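Local atomic coordinates of probable mannosyltransferase KTR4 (PDB entry 5A07), a protein that belongs to a yeast mannosyltransferase family with the GT-A glycosyltransferase fold, modelled here with guanosine-5'-diphosphate and a manganese ion in its pocket. Residues B[104-109]-B[220-225]; B[144-149]-B[164-169]. All blocks are in the same frame, centred on the assembly; numbering follows the deposited sequence.

How the contacts relate
From the N terminus, the chain first lays down strand 105-110, half of contact 1. It then passes through helix 116-131 and strand 138-142. The loop 144-147 leads into helix 148-156, and the chain returns as strand 164-168. Contact 2 closes this short loop across the beta-alpha-beta unit. Contact 1 closes much later, when 220-225 arrives after helix 203-214 and before strand 227-230. Contact 2 is therefore nested inside contact 1. Both reach the same mixed sheet. They also touch directly: K224 forms a salt bridge with E165, and L221 packs on F166 and G167. The segment 220-225 thus links strands 105-110 and 164-168, with 138-142 between them.

Contact 1 of 2, residues B[104-109]-B[220-225]; sequences KGTILS and PLLSKY
T106 and Y225 meet through a CH-pi contact. T106 CB lies 3.7 Å from the centroid of the Y225 ring and only 11° off its normal. The methyl CG2 of T106 sits over the same face, 3.6 Å from Y225 CD2. T106 OG1 is anti to the backbone N (chi1 -170°). CG2 takes the position between the backbone N and the carbonyl carbon. K224 CG lies over the centre of the opposite ring face, so the tyrosine is sandwiched between T106 and its own sequence neighbour.

Apolar contacts continue from the threonine methyl. L222 CD2 is 3.8 Å from T106 CG2. The other branch, L222 CD1, meets L108 CD2 at 4.2 Å, and the two leucines cross at about a right angle.

Backbone atoms of the first segment also touch the tyrosine. G105 O is 3.5 Å from Y225 CE1, and K104 O is 3.5 Å from Y225 CA.

The polar groups are held by other partners. T106 OG1 is hydrogen-bonded to T139 and P137. K224 NZ donates to L221 O at 2.9 Å and forms a salt bridge with E165. R330 bonds to L222 O and Y225 O, at the two ends of the type I turn from L222 to Y225. These links tie down the turn that presents the ring.

Strand 105-110 lies between parallel strands 138-142 and 227-230. K104 and T106 begin the backbone pairing with the latter strand. The turn just before 227-230 sets its tyrosine against the start of strand 105-110. Y225 also touches T139, and L108 reaches L141, both on strand 138-142. Helix 116-131 is met by the alternate side chains I107 and S109.

Contact 2 of 2, residues B[144-149]-B[164-169]; sequences EEFTDE and VEFGTI
E145 and T168 mark the closest backbone approach, with E145 CA 5.5 Å from T168 CA. Loop residues 144-146 run past strand 164-168 in the opposite direction, and F146 comes to lie beside F166. The chain then turns into helix 148-156. T147 is the N-cap, its OG1 bonded to the N of F150.

The two phenylalanines form a T-shaped (edge-to-face) pair. The edge of F166 points at the face of F146, with ring centroids 5.6 Å apart and planes at 70°. F166 CD2 stands over the F146 ring, offset toward the rim. F166 CB adds an apolar contact with F146 CD2 at 3.9 Å. F150 extends the aromatic cluster from the helix, and F140 from strand 138-142. The F146 side chain is about 6 Å from the bound guanosine-5'-diphosphate, so this joint lies close to the nucleotide pocket.

T168 supplies the polar half. Its OG1 donates to E145 OE1 at 3.0 Å, meeting the carboxylate from well above its plane. The E145 chain bends at chi2 (-81°), which places CD near the threonine although CB points away from the strand. A water gives a second link. It donates to T168 OG1 at 2.7 Å and accepts from F146 N at 3.0 Å.

The threonine hydroxyl thus acts as donor to one partner and acceptor from another, which should fix its rotation. A hydrogen bond near the surface, a bridging water and a ring pair together join the loop to the last strand of the beta-alpha-beta unit.

Contact 1 of 2, residues B[104-109]-B[220-225]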
ATOM      1  N   LYS B 104      17.185  -7.604   7.185  1.00 22.61           N
ATOM      2  CA  LYS B 104      17.448  -7.789   5.759  1.00 24.33           C
ATOM      3  C   LYS B 104      16.437  -6.968   4.911  1.00 24.25           C
ATOM      4  O   LYS B 104      15.460  -7.497   4.382  1.00 22.31           O
ATOM      5  CB  LYS B 104      17.325  -9.258   5.325  1.00 24.95           C
ATOM      6  CG  LYS B 104      18.027 -10.233   6.185  1.00 31.02           C
ATOM      7  CD  LYS B 104      19.470 -10.232   6.038  1.00 42.07           C
ATOM      8  CE  LYS B 104      19.979 -11.670   6.294  1.00 50.44           C
ATOM      9  NZ  LYS B 104      21.382 -11.513   6.777  1.00 55.64           N
ATOM     10  N   GLY B 105      16.709  -5.670   4.814  1.00 20.27           N
ATOM     11  CA  GLY B 105      15.762  -4.747   4.270  1.00 18.94           C
ATOM     12  C   GLY B 105      16.443  -3.722   3.402  1.00 17.19           C
ATOM     13  O   GLY B 105      17.660  -3.463   3.579  1.00 17.57           O
ATOM     14  N   THR B 106      15.649  -3.153   2.485  1.00 16.96           N
ATOM     15  CA  THR B 106      16.112  -2.112   1.600  1.00 16.58           C
ATOM     16  C   THR B 106      14.991  -1.116   1.404  1.00 17.37           C
ATOM     17  O   THR B 106      13.812  -1.478   1.460  1.00 15.81           O
ATOM     18  CB  THR B 106      16.581  -2.675   0.261  1.00 16.14           C
ATOM     19  OG1 THR B 106      17.250  -1.690  -0.529  1.00 16.96           O
ATOM     20  CG2 THR B 106      15.429  -3.317  -0.505  1.00 16.99           C
ATOM     21  N   ILE B 107      15.398   0.115   1.144  1.00 15.23           N
ATOM     22  CA  ILE B 107      14.508   1.118   0.592  1.00 15.97           C
ATOM     23  C   ILE B 107      14.462   0.937  -0.883  1.00 16.88           C
ATOM     24  O   ILE B 107      15.505   0.818  -1.497  1.00 22.00           O
ATOM     25  CB  ILE B 107      14.993   2.496   0.964  1.00 16.25           C
ATOM     26  CG1 ILE B 107      14.982   2.585   2.474  1.00 19.07           C
ATOM     27  CG2 ILE B 107      14.026   3.510   0.413  1.00 18.05           C
ATOM     28  CD1 ILE B 107      15.997   3.492   2.928  1.00 24.28           C
ATOM     29  N   LEU B 108      13.277   0.775  -1.454  1.00 16.15           N
ATOM     30  CA  LEU B 108      13.123   0.449  -2.839  1.00 16.44           C
ATOM     31  C   LEU B 108      12.436   1.545  -3.618  1.00 17.95           C
ATOM     32  O   LEU B 108      11.388   2.050  -3.204  1.00 16.58           O
ATOM     33  CB  LEU B 108      12.274  -0.827  -2.991  1.00 17.89           C
ATOM     34  CG  LEU B 108      11.847  -1.153  -4.430  1.00 20.25           C
ATOM     35  CD1 LEU B 108      13.007  -1.555  -5.320  1.00 20.78           C
ATOM     36  CD2 LEU B 108      10.817  -2.275  -4.446  1.00 21.02           C
ATOM     37  N   SER B 109      12.976   1.915  -4.787  1.00 17.22           N
ATOM     38  CA  SER B 109      12.290   2.828  -5.665  1.00 17.89           C
ATOM     39  C   SER B 109      12.371   2.317  -7.112  1.00 18.79           C
ATOM     40  O   SER B 109      13.473   2.105  -7.642  1.00 18.65           O
ATOM     41  CB  SER B 109      12.901   4.242  -5.675  1.00 19.36           C
ATOM     42  OG  SER B 109      13.184   4.792  -4.397  1.00 23.34           O
ATOM     43  N   PRO B 220      16.363  -9.974  -9.309  1.00 21.19           N
ATOM     44  CA  PRO B 220      17.546 -10.509  -8.660  1.00 21.62           C
ATOM     45  C   PRO B 220      18.141  -9.695  -7.495  1.00 21.67           C
ATOM     46  O   PRO B 220      18.642 -10.268  -6.546  1.00 21.51           O
ATOM     47  CB  PRO B 220      18.592 -10.592  -9.815  1.00 23.01           C
ATOM     48  CG  PRO B 220      17.783 -10.751 -10.996  1.00 25.49           C
ATOM     49  CD  PRO B 220      16.495  -9.963 -10.778  1.00 24.38           C
ATOM     50  N   LEU B 221      18.097  -8.357  -7.569  1.00 22.20           N
ATOM     51  CA  LEU B 221      18.712  -7.571  -6.510  1.00 19.53           C
ATOM     52  C   LEU B 221      17.961  -7.705  -5.199  1.00 19.74           C
ATOM     53  O   LEU B 221      18.549  -7.398  -4.123  1.00 20.57           O
ATOM     54  CB  LEU B 221      18.835  -6.117  -6.907  1.00 21.76           C
ATOM     55  CG  LEU B 221      19.843  -5.823  -7.998  1.00 22.51           C
ATOM     56  CD1 LEU B 221      19.742  -4.340  -8.338  1.00 23.16           C
ATOM     57  CD2 LEU B 221      21.247  -6.154  -7.526  1.00 22.41           C
ATOM     58  N   LEU B 222      16.700  -8.131  -5.286  1.00 16.55           N
ATOM     59  CA  LEU B 222      15.845  -8.195  -4.098  1.00 20.45           C
ATOM     60  C   LEU B 222      15.835  -9.598  -3.475  1.00 20.28           C
ATOM     61  O   LEU B 222      15.207  -9.821  -2.451  1.00 19.70           O
ATOM     62  CB  LEU B 222      14.426  -7.740  -4.485  1.00 21.20           C
ATOM     63  CG  LEU B 222      14.304  -6.212  -4.737  1.00 24.06           C
ATOM     64  CD1 LEU B 222      12.838  -5.897  -4.853  1.00 24.35           C
ATOM     65  CD2 LEU B 222      14.856  -5.352  -3.652  1.00 23.59           C
ATOM     66  N   SER B 223      16.528 -10.532  -4.119  1.00 20.96           N
ATOM     67  CA  SER B 223      16.461 -11.956  -3.645  1.00 23.99           C
ATOM     68  C   SER B 223      17.064 -12.001  -2.255  1.00 21.92           C
ATOM     69  O   SER B 223      16.708 -12.802  -1.467  1.00 22.02           O
ATOM     70  CB  SER B 223      17.210 -12.916  -4.614  1.00 25.60           C
ATOM     71  OG  SER B 223      18.636 -12.742  -4.437  1.00 23.71           O
ATOM     72  N   LYS B 224      18.019 -11.129  -1.927  1.00 21.96           N
ATOM     73  CA  LYS B 224      18.642 -11.176  -0.618  1.00 20.03           C
ATOM     74  C   LYS B 224      17.881 -10.441   0.507  1.00 21.98           C
ATOM     75  O   LYS B 224      18.384 -10.328   1.629  1.00 22.11           O
ATOM     76  CB  LYS B 224      20.067 -10.592  -0.732  1.00 22.46           C
ATOM     77  CG  LYS B 224      20.189  -9.143  -1.251  1.00 23.70           C
ATOM     78  CD  LYS B 224      21.654  -8.679  -1.375  1.00 25.52           C
ATOM     79  CE  LYS B 224      21.772  -7.323  -2.032  1.00 24.06           C
ATOM     80  NZ  LYS B 224      21.353  -7.254  -3.464  1.00 23.44           N
ATOM     81  N   TYR B 225      16.748  -9.828   0.220  1.00 22.26           N
ATOM     82  CA  TYR B 225      16.044  -9.045   1.274  1.00 19.40           C
ATOM     83  C   TYR B 225      14.731  -9.733   1.679  1.00 19.80           C
ATOM     84  O   TYR B 225      14.044 -10.278   0.828  1.00 18.62           O
ATOM     85  CB  TYR B 225      15.748  -7.645   0.782  1.00 18.56           C
ATOM     86  CG  TYR B 225      16.949  -6.800   0.467  1.00 15.92           C
ATOM     87  CD1 TYR B 225      17.827  -6.451   1.429  1.00 17.89           C
ATOM     88  CD2 TYR B 225      17.232  -6.451  -0.817  1.00 18.30           C
ATOM     89  CE1 TYR B 225      18.927  -5.658   1.155  1.00 17.97           C
ATOM     90  CE2 TYR B 225      18.319  -5.682  -1.132  1.00 18.79           C
ATOM     91  CZ  TYR B 225      19.159  -5.276  -0.140  1.00 19.56           C
ATOM     92  OH  TYR B 225      20.252  -4.517  -0.489  1.00 22.57           O
TER

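Contact 2 of 2, residues B[144-149]-B[164-169]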
ATOM      1  N   GLU B 144      14.321   0.732 -18.130  1.00 26.97           N
ATOM      2  CA  GLU B 144      15.472   1.127 -18.968  1.00 29.21           C
ATOM      3  C   GLU B 144      16.655   1.114 -18.085  1.00 30.27           C
ATOM      4  O   GLU B 144      16.494   1.109 -16.866  1.00 28.01           O
ATOM      5  CB  GLU B 144      15.284   2.539 -19.447  1.00 33.41           C
ATOM      6  CG  GLU B 144      14.155   2.742 -20.401  1.00 45.21           C
ATOM      7  CD  GLU B 144      14.104   4.214 -20.797  1.00 68.65           C
ATOM      8  OE1 GLU B 144      14.820   5.038 -20.138  1.00 89.12           O
ATOM      9  OE2 GLU B 144      13.380   4.568 -21.761  1.00 83.81           O
ATOM     10  N   GLU B 145      17.857   1.171 -18.671  1.00 28.22           N
ATOM     11  CA  GLU B 145      19.094   1.223 -17.921  1.00 27.17           C
ATOM     12  C   GLU B 145      19.216   2.597 -17.268  1.00 22.81           C
ATOM     13  O   GLU B 145      18.990   3.592 -17.902  1.00 22.85           O
ATOM     14  CB  GLU B 145      20.340   1.042 -18.783  1.00 33.92           C
ATOM     15  CG  GLU B 145      20.314  -0.062 -19.837  1.00 51.72           C
ATOM     16  CD  GLU B 145      20.604  -1.480 -19.327  1.00 66.32           C
ATOM     17  OE1 GLU B 145      21.239  -1.689 -18.248  1.00 65.92           O
ATOM     18  OE2 GLU B 145      20.176  -2.420 -20.050  1.00 79.77           O
ATOM     19  N   PHE B 146      19.633   2.641 -16.039  1.00 23.08           N
ATOM     20  CA  PHE B 146      19.956   3.932 -15.396  1.00 24.66           C
ATOM     21  C   PHE B 146      21.207   4.524 -16.040  1.00 26.49           C
ATOM     22  O   PHE B 146      22.199   3.803 -16.226  1.00 25.24           O
ATOM     23  CB  PHE B 146      20.194   3.714 -13.898  1.00 24.62           C
ATOM     24  CG  PHE B 146      18.924   3.518 -13.101  1.00 21.75           C
ATOM     25  CD1 PHE B 146      18.064   4.577 -12.919  1.00 25.73           C
ATOM     26  CD2 PHE B 146      18.610   2.300 -12.548  1.00 23.32           C
ATOM     27  CE1 PHE B 146      16.898   4.454 -12.168  1.00 26.43           C
ATOM     28  CE2 PHE B 146      17.438   2.161 -11.783  1.00 22.04           C
ATOM     29  CZ  PHE B 146      16.588   3.243 -11.610  1.00 20.65           C
ATOM     30  N   THR B 147      21.215   5.820 -16.297  1.00 22.06           N
ATOM     31  CA  THR B 147      22.427   6.455 -16.768  1.00 23.18           C
ATOM     32  C   THR B 147      23.451   6.651 -15.651  1.00 23.39           C
ATOM     33  O   THR B 147      23.094   6.745 -14.450  1.00 20.53           O
ATOM     34  CB  THR B 147      22.094   7.789 -17.402  1.00 25.71           C
ATOM     35  OG1 THR B 147      21.585   8.684 -16.391  1.00 25.84           O
ATOM     36  CG2 THR B 147      21.068   7.640 -18.490  1.00 26.91           C
ATOM     37  N   ASP B 148      24.702   6.855 -16.033  1.00 20.14           N
ATOM     38  CA  ASP B 148      25.700   7.277 -15.095  1.00 22.96           C
ATOM     39  C   ASP B 148      25.380   8.590 -14.386  1.00 21.16           C
ATOM     40  O   ASP B 148      25.755   8.744 -13.238  1.00 21.22           O
ATOM     41  CB  ASP B 148      27.075   7.476 -15.760  1.00 26.72           C
ATOM     42  CG  ASP B 148      27.742   6.134 -16.117  1.00 34.38           C
ATOM     43  OD1 ASP B 148      27.234   5.074 -15.735  1.00 39.13           O
ATOM     44  OD2 ASP B 148      28.773   6.146 -16.768  1.00 40.84           O
ATOM     45  N   GLU B 149      24.765   9.546 -15.082  1.00 20.16           N
ATOM     46  CA  GLU B 149      24.383  10.801 -14.414  1.00 21.93           C
ATOM     47  C   GLU B 149      23.269  10.627 -13.345  1.00 20.11           C
ATOM     48  O   GLU B 149      23.319  11.239 -12.288  1.00 20.58           O
ATOM     49  CB  GLU B 149      23.914  11.838 -15.444  1.00 24.56           C
ATOM     50  CG  GLU B 149      25.132  12.352 -16.244  1.00 28.12           C
ATOM     51  CD  GLU B 149      24.826  13.547 -17.119  1.00 26.77           C
ATOM     52  OE1 GLU B 149      23.706  13.624 -17.623  1.00 25.51           O
ATOM     53  OE2 GLU B 149      25.723  14.437 -17.188  1.00 28.46           O
ATOM     54  N   VAL B 164      24.032   1.843  -2.337  1.00 18.78           N
ATOM     55  CA  VAL B 164      23.059   1.993  -3.364  1.00 19.91           C
ATOM     56  C   VAL B 164      23.249   0.928  -4.462  1.00 21.52           C
ATOM     57  O   VAL B 164      24.373   0.684  -4.855  1.00 22.98           O
ATOM     58  CB  VAL B 164      23.051   3.386  -3.960  1.00 20.28           C
ATOM     59  CG1 VAL B 164      22.766   4.418  -2.853  1.00 22.40           C
ATOM     60  CG2 VAL B 164      24.418   3.717  -4.551  1.00 23.48           C
ATOM     61  N   GLU B 165      22.187   0.298  -4.922  1.00 21.38           N
ATOM     62  CA  GLU B 165      22.280  -0.631  -6.050  1.00 21.15           C
ATOM     63  C   GLU B 165      21.263  -0.279  -7.080  1.00 20.27           C
ATOM     64  O   GLU B 165      20.159   0.203  -6.755  1.00 19.85           O
ATOM     65  CB  GLU B 165      22.095  -2.084  -5.561  1.00 23.24           C
ATOM     66  CG  GLU B 165      23.212  -2.552  -4.616  1.00 25.58           C
ATOM     67  CD  GLU B 165      23.107  -4.020  -4.149  1.00 27.43           C
ATOM     68  OE1 GLU B 165      22.018  -4.646  -4.273  1.00 23.03           O
ATOM     69  OE2 GLU B 165      24.080  -4.481  -3.514  1.00 28.80           O
ATOM     70  N   PHE B 166      21.650  -0.418  -8.337  1.00 16.98           N
ATOM     71  CA  PHE B 166      20.811  -0.079  -9.480  1.00 17.78           C
ATOM     72  C   PHE B 166      20.601  -1.247 -10.362  1.00 21.04           C
ATOM     73  O   PHE B 166      21.598  -1.897 -10.743  1.00 20.04           O
ATOM     74  CB  PHE B 166      21.510   1.002 -10.342  1.00 19.41           C
ATOM     75  CG  PHE B 166      21.837   2.276  -9.558  1.00 20.86           C
ATOM     76  CD1 PHE B 166      23.040   2.387  -8.856  1.00 22.45           C
ATOM     77  CD2 PHE B 166      20.913   3.318  -9.460  1.00 21.44           C
ATOM     78  CE1 PHE B 166      23.346   3.524  -8.121  1.00 23.86           C
ATOM     79  CE2 PHE B 166      21.200   4.440  -8.718  1.00 19.56           C
ATOM     80  CZ  PHE B 166      22.389   4.547  -8.026  1.00 22.32           C
ATOM     81  N   GLY B 167      19.364  -1.523 -10.714  1.00 19.69           N
ATOM     82  CA  GLY B 167      19.036  -2.657 -11.555  1.00 22.26           C
ATOM     83  C   GLY B 167      18.091  -2.343 -12.655  1.00 23.85           C
ATOM     84  O   GLY B 167      17.154  -1.533 -12.537  1.00 22.46           O
ATOM     85  N   THR B 168      18.293  -3.041 -13.768  1.00 23.11           N
ATOM     86  CA  THR B 168      17.359  -2.965 -14.844  1.00 22.33           C
ATOM     87  C   THR B 168      16.371  -4.146 -14.841  1.00 19.92           C
ATOM     88  O   THR B 168      16.720  -5.196 -14.515  1.00 20.71           O
ATOM     89  CB  THR B 168      18.120  -2.997 -16.206  1.00 27.26           C
ATOM     90  OG1 THR B 168      19.158  -2.025 -16.124  1.00 32.18           O
ATOM     91  CG2 THR B 168      17.197  -2.616 -17.343  1.00 27.76           C
ATOM     92  N   ILE B 169      15.165  -3.944 -15.265  1.00 20.59           N
ATOM     93  CA  ILE B 169      14.183  -5.030 -15.238  1.00 25.05           C
ATOM     94  C   ILE B 169      14.189  -5.618 -16.640  1.00 25.03           C
ATOM     95  O   ILE B 169      14.029  -4.887 -17.600  1.00 26.33           O
ATOM     96  CB  ILE B 169      12.776  -4.502 -14.970  1.00 25.40           C
ATOM     97  CG1 ILE B 169      12.739  -3.776 -13.601  1.00 23.40           C
ATOM     98  CG2 ILE B 169      11.747  -5.660 -15.032  1.00 28.24           C
ATOM     99  CD1 ILE B 169      11.587  -2.816 -13.493  1.00 21.36           C
TER
HETATM  100  O   HOH W   1      20.284   0.032 -14.696  1.00 33.82           O